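Local coordinates for protein light Chain (Clostridium botulinum, PDB 6BVD) that acts as the zinc-dependent protease domain of a mosaic botulinum neurotoxin, probably cleaving a SNARE protein needed for neurotransmitter release, at residues A[103-108]-A[354-359]; A[107-112]-A[232-237]; A[266-269]-A[274-277]. All blocks are in the same frame, centred on the assembly; numbering follows the deposited sequence.

Contact 1. Residues A[103-108]-A[354-359]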
loop_
_atom_site.group_PDB
_atom_site.type_symbol
_atom_site.label_atom_id
_atom_site.label_comp_id
_atom_site.label_asym_id
_atom_site.label_seq_id
_atom_site.Cartn_x
_atom_site.Cartn_y
_atom_site.Cartn_z
ATOM N N LYS A 103 7.153 6.202 4.806
ATOM C CA LYS A 103 7.379 7.386 5.632
ATOM C C LYS A 103 8.715 8.003 5.307
ATOM O O LYS A 103 9.655 7.276 4.960
ATOM C CB LYS A 103 7.307 7.021 7.121
ATOM C CG LYS A 103 5.884 6.675 7.561
ATOM C CD LYS A 103 5.843 6.159 8.991
ATOM C CE LYS A 103 4.501 5.533 9.291
ATOM N NZ LYS A 103 3.397 6.528 9.174
ATOM N N PRO A 104 8.833 9.329 5.464
ATOM C CA PRO A 104 10.081 10.055 5.161
ATOM C C PRO A 104 11.338 9.493 5.810
ATOM O O PRO A 104 12.372 9.366 5.131
ATOM C CB PRO A 104 9.793 11.468 5.686
ATOM C CG PRO A 104 8.281 11.630 5.456
ATOM C CD PRO A 104 7.709 10.253 5.755
ATOM N N ALA A 105 11.284 9.144 7.097
ATOM C CA ALA A 105 12.487 8.623 7.754
ATOM C C ALA A 105 13.024 7.363 7.067
ATOM O O ALA A 105 14.233 7.144 7.020
ATOM C CB ALA A 105 12.212 8.330 9.247
ATOM N N GLY A 106 12.128 6.517 6.578
ATOM C CA GLY A 106 12.506 5.299 5.866
ATOM C C GLY A 106 12.846 5.541 4.399
ATOM O O GLY A 106 13.586 4.752 3.776
ATOM N N GLN A 107 12.247 6.582 3.826
ATOM C CA GLN A 107 12.560 6.966 2.446
ATOM C C GLN A 107 14.003 7.425 2.352
ATOM O O GLN A 107 14.733 7.081 1.410
ATOM C CB GLN A 107 11.605 8.076 1.969
ATOM C CG GLN A 107 10.188 7.597 1.746
ATOM C CD GLN A 107 9.174 8.738 1.615
ATOM O OE1 GLN A 107 9.536 9.914 1.577
ATOM N NE2 GLN A 107 7.904 8.383 1.551
ATOM N N ILE A 108 14.434 8.178 3.358
ATOM C CA ILE A 108 15.786 8.702 3.408
ATOM C C ILE A 108 16.772 7.514 3.557
ATOM O O ILE A 108 17.822 7.474 2.892
ATOM C CB ILE A 108 15.974 9.715 4.578
ATOM C CG1 ILE A 108 14.996 10.886 4.491
ATOM C CG2 ILE A 108 17.374 10.271 4.567
ATOM C CD1 ILE A 108 15.170 11.728 3.288
ATOM N N PHE A 354 16.030 2.645 17.299
ATOM C CA PHE A 354 15.268 3.464 18.254
ATOM C C PHE A 354 14.531 4.621 17.552
ATOM O O PHE A 354 13.338 4.851 17.788
ATOM C CB PHE A 354 16.212 4.028 19.328
ATOM C CG PHE A 354 15.489 4.863 20.381
ATOM C CD1 PHE A 354 14.785 4.245 21.408
ATOM C CD2 PHE A 354 15.497 6.249 20.313
ATOM C CE1 PHE A 354 14.104 5.009 22.383
ATOM C CE2 PHE A 354 14.819 7.021 21.272
ATOM C CZ PHE A 354 14.126 6.393 22.317
ATOM N N ASN A 355 15.243 5.367 16.708
ATOM C CA ASN A 355 14.652 6.516 16.040
ATOM C C ASN A 355 13.637 6.119 14.974
ATOM O O ASN A 355 12.604 6.784 14.822
ATOM C CB ASN A 355 15.733 7.418 15.404
ATOM C CG ASN A 355 15.151 8.731 14.877
ATOM O OD1 ASN A 355 14.686 9.576 15.663
ATOM N ND2 ASN A 355 15.164 8.914 13.557
ATOM N N LEU A 356 13.944 5.069 14.210
ATOM C CA LEU A 356 13.026 4.607 13.163
ATOM C C LEU A 356 11.756 4.023 13.813
ATOM O O LEU A 356 10.659 4.171 13.296
ATOM C CB LEU A 356 13.707 3.578 12.238
ATOM C CG LEU A 356 14.853 4.175 11.404
ATOM C CD1 LEU A 356 15.649 3.054 10.665
ATOM C CD2 LEU A 356 14.385 5.126 10.368
ATOM N N ALA A 357 11.902 3.384 14.973
ATOM C CA ALA A 357 10.735 2.847 15.643
ATOM C C ALA A 357 9.795 3.983 16.046
ATOM O O ALA A 357 8.584 3.885 15.878
ATOM C CB ALA A 357 11.150 2.024 16.893
ATOM N N TYR A 358 10.385 5.074 16.534
ATOM C CA TYR A 358 9.633 6.259 16.942
ATOM C C TYR A 358 8.939 6.899 15.723
ATOM O O TYR A 358 7.730 7.229 15.740
ATOM C CB TYR A 358 10.584 7.263 17.601
ATOM C CG TYR A 358 9.987 8.637 17.761
ATOM C CD1 TYR A 358 9.095 8.912 18.792
ATOM C CD2 TYR A 358 10.303 9.655 16.873
ATOM C CE1 TYR A 358 8.529 10.175 18.936
ATOM C CE2 TYR A 358 9.742 10.905 17.000
ATOM C CZ TYR A 358 8.860 11.160 18.031
ATOM O OH TYR A 358 8.313 12.414 18.144
ATOM N N GLU A 359 9.703 7.056 14.654
ATOM C CA GLU A 359 9.155 7.633 13.411
ATOM C C GLU A 359 8.023 6.809 12.769
ATOM O O GLU A 359 7.070 7.378 12.201
ATOM C CB GLU A 359 10.267 7.843 12.382
ATOM C CG GLU A 359 11.274 8.943 12.727
ATOM C CD GLU A 359 10.655 10.337 12.793
ATOM O OE1 GLU A 359 9.567 10.562 12.217
ATOM O OE2 GLU A 359 11.264 11.225 13.420
HETATM O O HOH W 1 4.538 7.800 11.803
HETATM O O HOH W 2 9.185 9.872 8.932
#
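In the helical part of the zinc protease fold, Ala105 in the first turn of helix 104-115 faces Leu356 and Glu359, one turn apart on helix 353-360. The alanine methyl is small enough to let the helices come close: its CB lies 3.7 Å from CG of Glu359 and 4.0 Å from CD2 of Leu356. Glu359 thus meets the methyl with its aliphatic stem, and a bend at chi2 (-64°) turns the carboxylate off this apolar patch. Leu356 brings one branch of its fork, CD2, to the methyl and also near the carbonyl O of Ala105. Its buried side chain packs as well on Leu224, Met227 and Ile231 of helix 222-237, so a leucine suits a place between helices.

Water links the polar margin. Lys103, at the N-cap position, lays its long chain beside helix 353-360, with CD 3.6 Å from the carbonyl O of Glu359. Its chain then bends at chi4 (-62°), and one water accepts a bond from Lys103 NZ at 3.1 Å while donating to Glu359 O at 2.6 Å. A second water accepts from the backbone N of Ala105, at the start of its helix, and makes a weak bond to Glu359 OE1. Helices 104-115 and 353-360 thus pack through a small apolar patch bordered by two water bridges, beside the HExxH helix 222-237 of the zinc-metalloprotease fold.

Contact 2. Residues A[107-112]-A[232-237]; sequences QILLEE and HVLHGL. With ACT (acetate ion), chain F.
The imidazole rings of His232 and His235 each turn an edge to the same acetate oxygen, OXT, which lies in the plane of both rings. His235 ND1 donates to OXT at 2.6 Å with an N-H...O angle of 175°, and His232 ND1 donates to it at 2.8 Å, just as straight. Two nearly linear bonds therefore grip one oxygen of this anion, which was probably picked up from the crystallisation liquor and is also bound by the backbone N of Ile242. Beyond the acetate, the His235 ring stacks with Tyr349, while the His232 ring meets that of His228 with the planes at about 85°.

Imidazole suits these places because it has a nitrogen on each flank: His232 keeps NE2 for the zinc ion, shared with His228 and Glu266, while ND1 holds the acetate. His228 and His232 are the two histidines of the HExxH helix, 222-237, and Leu234 sits on its side nearer helix 104-115.

There Leu234 and Glu112 cross obliquely, the leucine CD1 coming to 3.6 Å from the glutamate CB. With CG of Leu234 anti to the backbone N (chi1 -170°), the fork extends toward helix 104-115, where its CD2 also reaches CD1 of Leu109 at 4.4 Å. Glu112 offers its methylene stem to this apolar seam and then bends at chi2. Its carboxylate has two partners: OE1 hydrogen-bonds Tyr238 OH, and OE2 forms a salt bridge with Lys347.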
loop_
_atom_site.group_PDB
_atom_site.type_symbol
_atom_site.label_atom_id
_atom_site.label_comp_id
_atom_site.label_asym_id
_atom_site.label_seq_id
_atom_site.Cartn_x
_atom_site.Cartn_y
_atom_site.Cartn_z
ATOM N N GLN A 107 12.247 6.582 3.826
ATOM C CA GLN A 107 12.560 6.966 2.446
ATOM C C GLN A 107 14.003 7.425 2.352
ATOM O O GLN A 107 14.733 7.081 1.410
ATOM C CB GLN A 107 11.605 8.076 1.969
ATOM C CG GLN A 107 10.188 7.597 1.746
ATOM C CD GLN A 107 9.174 8.738 1.615
ATOM O OE1 GLN A 107 9.536 9.914 1.577
ATOM N NE2 GLN A 107 7.904 8.383 1.551
ATOM N N ILE A 108 14.434 8.178 3.358
ATOM C CA ILE A 108 15.786 8.702 3.408
ATOM C C ILE A 108 16.772 7.514 3.557
ATOM O O ILE A 108 17.822 7.474 2.892
ATOM C CB ILE A 108 15.974 9.715 4.578
ATOM C CG1 ILE A 108 14.996 10.886 4.491
ATOM C CG2 ILE A 108 17.374 10.271 4.567
ATOM C CD1 ILE A 108 15.170 11.728 3.288
ATOM N N LEU A 109 16.441 6.544 4.415
ATOM C CA LEU A 109 17.274 5.318 4.526
ATOM C C LEU A 109 17.452 4.583 3.163
ATOM O O LEU A 109 18.575 4.237 2.761
ATOM C CB LEU A 109 16.658 4.350 5.524
ATOM C CG LEU A 109 17.352 2.980 5.627
ATOM C CD1 LEU A 109 18.811 3.135 6.052
ATOM C CD2 LEU A 109 16.613 2.143 6.657
ATOM N N LEU A 110 16.350 4.371 2.452
ATOM C CA LEU A 110 16.441 3.667 1.167
ATOM C C LEU A 110 17.223 4.448 0.098
ATOM O O LEU A 110 17.954 3.810 -0.713
ATOM C CB LEU A 110 15.059 3.314 0.651
ATOM C CG LEU A 110 14.297 2.272 1.482
ATOM C CD1 LEU A 110 12.957 1.876 0.783
ATOM C CD2 LEU A 110 15.150 1.042 1.752
ATOM N N GLU A 111 17.114 5.790 0.105
ATOM C CA GLU A 111 17.924 6.652 -0.799
ATOM C C GLU A 111 19.433 6.506 -0.520
ATOM O O GLU A 111 20.270 6.492 -1.447
ATOM C CB GLU A 111 17.519 8.136 -0.676
ATOM C CG GLU A 111 16.156 8.475 -1.257
ATOM C CD GLU A 111 15.561 9.784 -0.720
ATOM O OE1 GLU A 111 16.296 10.593 -0.105
ATOM O OE2 GLU A 111 14.340 10.002 -0.913
ATOM N N GLU A 112 19.803 6.383 0.758
ATOM C CA GLU A 112 21.191 6.109 1.097
ATOM C C GLU A 112 21.650 4.762 0.597
ATOM O O GLU A 112 22.746 4.647 0.067
ATOM C CB GLU A 112 21.414 6.171 2.632
ATOM C CG GLU A 112 21.369 7.573 3.173
ATOM C CD GLU A 112 22.623 8.332 2.862
ATOM O OE1 GLU A 112 23.642 7.697 2.576
ATOM O OE2 GLU A 112 22.606 9.562 2.888
ATOM N N HIS A 232 23.191 -1.789 9.182
ATOM C CA HIS A 232 24.483 -2.482 9.050
ATOM C C HIS A 232 25.027 -2.392 7.592
ATOM O O HIS A 232 26.221 -2.249 7.396
ATOM C CB HIS A 232 24.369 -3.963 9.424
ATOM C CG HIS A 232 24.170 -4.245 10.893
ATOM N ND1 HIS A 232 24.965 -3.710 11.878
ATOM C CD2 HIS A 232 23.301 -5.066 11.523
ATOM C CE1 HIS A 232 24.576 -4.161 13.059
ATOM N NE2 HIS A 232 23.564 -4.992 12.865
ATOM N N VAL A 233 24.155 -2.568 6.605
ATOM C CA VAL A 233 24.544 -2.454 5.178
ATOM C C VAL A 233 25.119 -1.071 4.944
ATOM O O VAL A 233 26.191 -0.893 4.395
ATOM C CB VAL A 233 23.319 -2.661 4.268
ATOM C CG1 VAL A 233 23.594 -2.285 2.743
ATOM C CG2 VAL A 233 22.769 -4.024 4.431
ATOM N N LEU A 234 24.395 -0.069 5.435
ATOM C CA LEU A 234 24.798 1.309 5.281
ATOM C C LEU A 234 26.180 1.577 5.845
ATOM O O LEU A 234 26.980 2.317 5.227
ATOM C CB LEU A 234 23.767 2.248 5.941
ATOM C CG LEU A 234 23.986 3.724 5.621
ATOM C CD1 LEU A 234 23.858 3.968 4.113
ATOM C CD2 LEU A 234 22.940 4.583 6.359
ATOM N N HIS A 235 26.481 1.021 7.022
ATOM C CA HIS A 235 27.798 1.185 7.574
ATOM C C HIS A 235 28.823 0.540 6.610
ATOM O O HIS A 235 29.890 1.086 6.379
ATOM C CB HIS A 235 27.909 0.556 8.990
ATOM C CG HIS A 235 26.954 1.175 9.991
ATOM N ND1 HIS A 235 26.465 0.486 11.085
ATOM C CD2 HIS A 235 26.454 2.422 10.074
ATOM C CE1 HIS A 235 25.670 1.284 11.786
ATOM N NE2 HIS A 235 25.639 2.468 11.198
ATOM N N GLY A 236 28.487 -0.628 6.084
ATOM C CA GLY A 236 29.428 -1.317 5.174
ATOM C C GLY A 236 29.672 -0.527 3.862
ATOM O O GLY A 236 30.778 -0.453 3.364
ATOM N N LEU A 237 28.617 0.058 3.323
ATOM C CA LEU A 237 28.705 0.839 2.078
ATOM C C LEU A 237 29.599 2.056 2.281
ATOM O O LEU A 237 30.345 2.463 1.383
ATOM C CB LEU A 237 27.303 1.268 1.588
ATOM C CG LEU A 237 26.428 0.143 1.031
ATOM C CD1 LEU A 237 25.061 0.634 0.607
ATOM C CD2 LEU A 237 27.123 -0.541 -0.206
HETATM C C ACT F . 28.282 -2.513 11.776
HETATM O O ACT F . 29.316 -1.810 11.724
HETATM O OXT ACT F . 27.158 -1.985 11.623
HETATM C CH3 ACT F . 28.390 -3.996 12.023
#

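Contact 3. Residues A[266-269]-A[274-277]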
loop_
_atom_site.group_PDB
_atom_site.type_symbol
_atom_site.label_atom_id
_atom_site.label_comp_id
_atom_site.label_asym_id
_atom_site.label_seq_id
_atom_site.Cartn_x
_atom_site.Cartn_y
_atom_site.Cartn_z
ATOM N N GLU A 266 26.555 -2.883 17.518
ATOM C CA GLU A 266 25.151 -3.236 17.771
ATOM C C GLU A 266 24.505 -2.158 18.609
ATOM O O GLU A 266 23.326 -1.845 18.418
ATOM C CB GLU A 266 24.996 -4.584 18.470
ATOM C CG GLU A 266 25.618 -5.751 17.710
ATOM C CD GLU A 266 24.909 -6.138 16.431
ATOM O OE1 GLU A 266 23.867 -5.538 16.058
ATOM O OE2 GLU A 266 25.430 -7.076 15.791
ATOM N N PHE A 267 25.261 -1.588 19.550
ATOM C CA PHE A 267 24.640 -0.556 20.403
ATOM C C PHE A 267 24.458 0.747 19.613
ATOM O O PHE A 267 23.478 1.482 19.825
ATOM C CB PHE A 267 25.466 -0.331 21.653
ATOM C CG PHE A 267 25.638 -1.581 22.484
ATOM C CD1 PHE A 267 24.628 -2.011 23.339
ATOM C CD2 PHE A 267 26.770 -2.381 22.333
ATOM C CE1 PHE A 267 24.775 -3.168 24.100
ATOM C CE2 PHE A 267 26.928 -3.539 23.080
ATOM C CZ PHE A 267 25.932 -3.944 23.958
ATOM N N LEU A 268 25.391 1.043 18.703
ATOM C CA LEU A 268 25.256 2.248 17.883
ATOM C C LEU A 268 24.118 2.063 16.895
ATOM O O LEU A 268 23.441 3.035 16.510
ATOM C CB LEU A 268 26.556 2.580 17.142
ATOM C CG LEU A 268 27.787 2.895 17.992
ATOM C CD1 LEU A 268 29.036 3.024 17.097
ATOM C CD2 LEU A 268 27.597 4.138 18.868
ATOM N N THR A 269 23.887 0.819 16.488
ATOM C CA THR A 269 22.825 0.569 15.531
ATOM C C THR A 269 21.456 0.692 16.235
ATOM O O THR A 269 20.507 1.282 15.693
ATOM C CB THR A 269 22.979 -0.786 14.878
ATOM O OG1 THR A 269 24.163 -0.763 14.041
ATOM C CG2 THR A 269 21.750 -1.112 14.007
ATOM N N ASP A 274 21.224 3.151 24.278
ATOM C CA ASP A 274 22.333 2.200 24.067
ATOM C C ASP A 274 23.649 2.862 23.642
ATOM O O ASP A 274 24.735 2.286 23.857
ATOM C CB ASP A 274 21.937 1.144 23.046
ATOM C CG ASP A 274 21.227 -0.042 23.678
ATOM O OD1 ASP A 274 20.593 0.119 24.754
ATOM O OD2 ASP A 274 21.226 -1.118 23.032
ATOM N N ARG A 275 23.578 4.054 23.052
ATOM C CA ARG A 275 24.799 4.777 22.679
ATOM C C ARG A 275 25.704 4.999 23.894
ATOM O O ARG A 275 26.934 4.947 23.794
ATOM C CB ARG A 275 24.462 6.128 22.044
ATOM C CG ARG A 275 23.998 6.061 20.614
ATOM C CD ARG A 275 24.202 7.434 19.946
ATOM N NE ARG A 275 23.668 7.550 18.581
ATOM C CZ ARG A 275 22.558 8.222 18.263
ATOM N NH1 ARG A 275 21.860 8.846 19.219
ATOM N NH2 ARG A 275 22.148 8.290 16.994
ATOM N N ASN A 276 25.087 5.222 25.057
ATOM C CA ASN A 276 25.856 5.523 26.250
ATOM C C ASN A 276 26.517 4.279 26.853
ATOM O O ASN A 276 27.363 4.387 27.735
ATOM C CB ASN A 276 24.960 6.201 27.269
ATOM C CG ASN A 276 24.354 7.493 26.724
ATOM O OD1 ASN A 276 24.982 8.199 25.914
ATOM N ND2 ASN A 276 23.119 7.788 27.135
ATOM N N ILE A 277 26.115 3.098 26.397
ATOM C CA ILE A 277 26.815 1.877 26.772
ATOM C C ILE A 277 28.228 1.834 26.148
ATOM O O ILE A 277 29.192 1.333 26.750
ATOM C CB ILE A 277 25.987 0.649 26.365
ATOM C CG1 ILE A 277 24.679 0.651 27.163
ATOM C CG2 ILE A 277 26.756 -0.635 26.605
ATOM C CD1 ILE A 277 23.676 -0.414 26.759
HETATM O O HOH W 3 24.263 5.646 16.303
#
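Asp274 meets Phe267 twice. Its carbonyl O lies 3.5 Å from the Phe267 CB, and its carboxylate stands at the edge of the ring, with OD2 3.5 Å from CD1. The ring and carboxylate planes are 54° apart, and such an edge, with its slightly positive C-H groups, is a natural neighbour for an acidic oxygen. The same OD2 accepts a hydrogen bond from the backbone N of Tyr368, so this buried carboxylate also tethers a more distant loop.

Arg275 touches the helix with its stem: CG grazes CD2 of Leu268 at 4.4 Å. Farther out, a water accepts from Arg275 NE at 3.0 Å and donates to the carbonyl O of Leu268 at 2.7 Å. An arginine suits this margin because its guanidinium has several N-H groups: NE takes the water while NH2 hydrogen-bonds Tyr349 O. Helix 264-270, which the turn folds back on, carries Glu266, the zinc ligand that joins the two histidines of helix 222-237 as in other gluzincins, the HExxH enzymes whose third ligand is a glutamate; Phe267 is the very next residue.

Ile277 returns to the aromatic ring, its N bonded to Asp274 O in a compact turn. A chi1 of -64° sets CG2 opposite the backbone N and carries that methyl over the middle of the Phe267 face in a CH-pi contact, 4.1 Å from the centroid and 12° off the normal. The other branch ends at CD1, 3.9 Å from Phe267 CD1, and Ile247 packs against both residues.

How the contacts relate
From the N terminus, helix 104-115 opens both long loops. Contact 2 closes the first, from 107-112 to 232-237; contact 1, starting from the same helix, closes the longer one, from 103-108 to 354-359, and contact 3 is nested inside it. Contact 3 is a short turn between 266-269 and 274-277, following contact 2 in series. Contacts 1 and 2 share Gln107 and Ile108 and touch where Leu356 CD1 packs 4.2 Å from Leu109 CD2. Contacts 2 and 3 meet at the zinc site, through His232 and Glu266, and where Thr269 lies beside both His232 and His235. Helices 104-115 and 353-360 are thus packed against helix 222-237, which shares the zinc ion with helix 264-270.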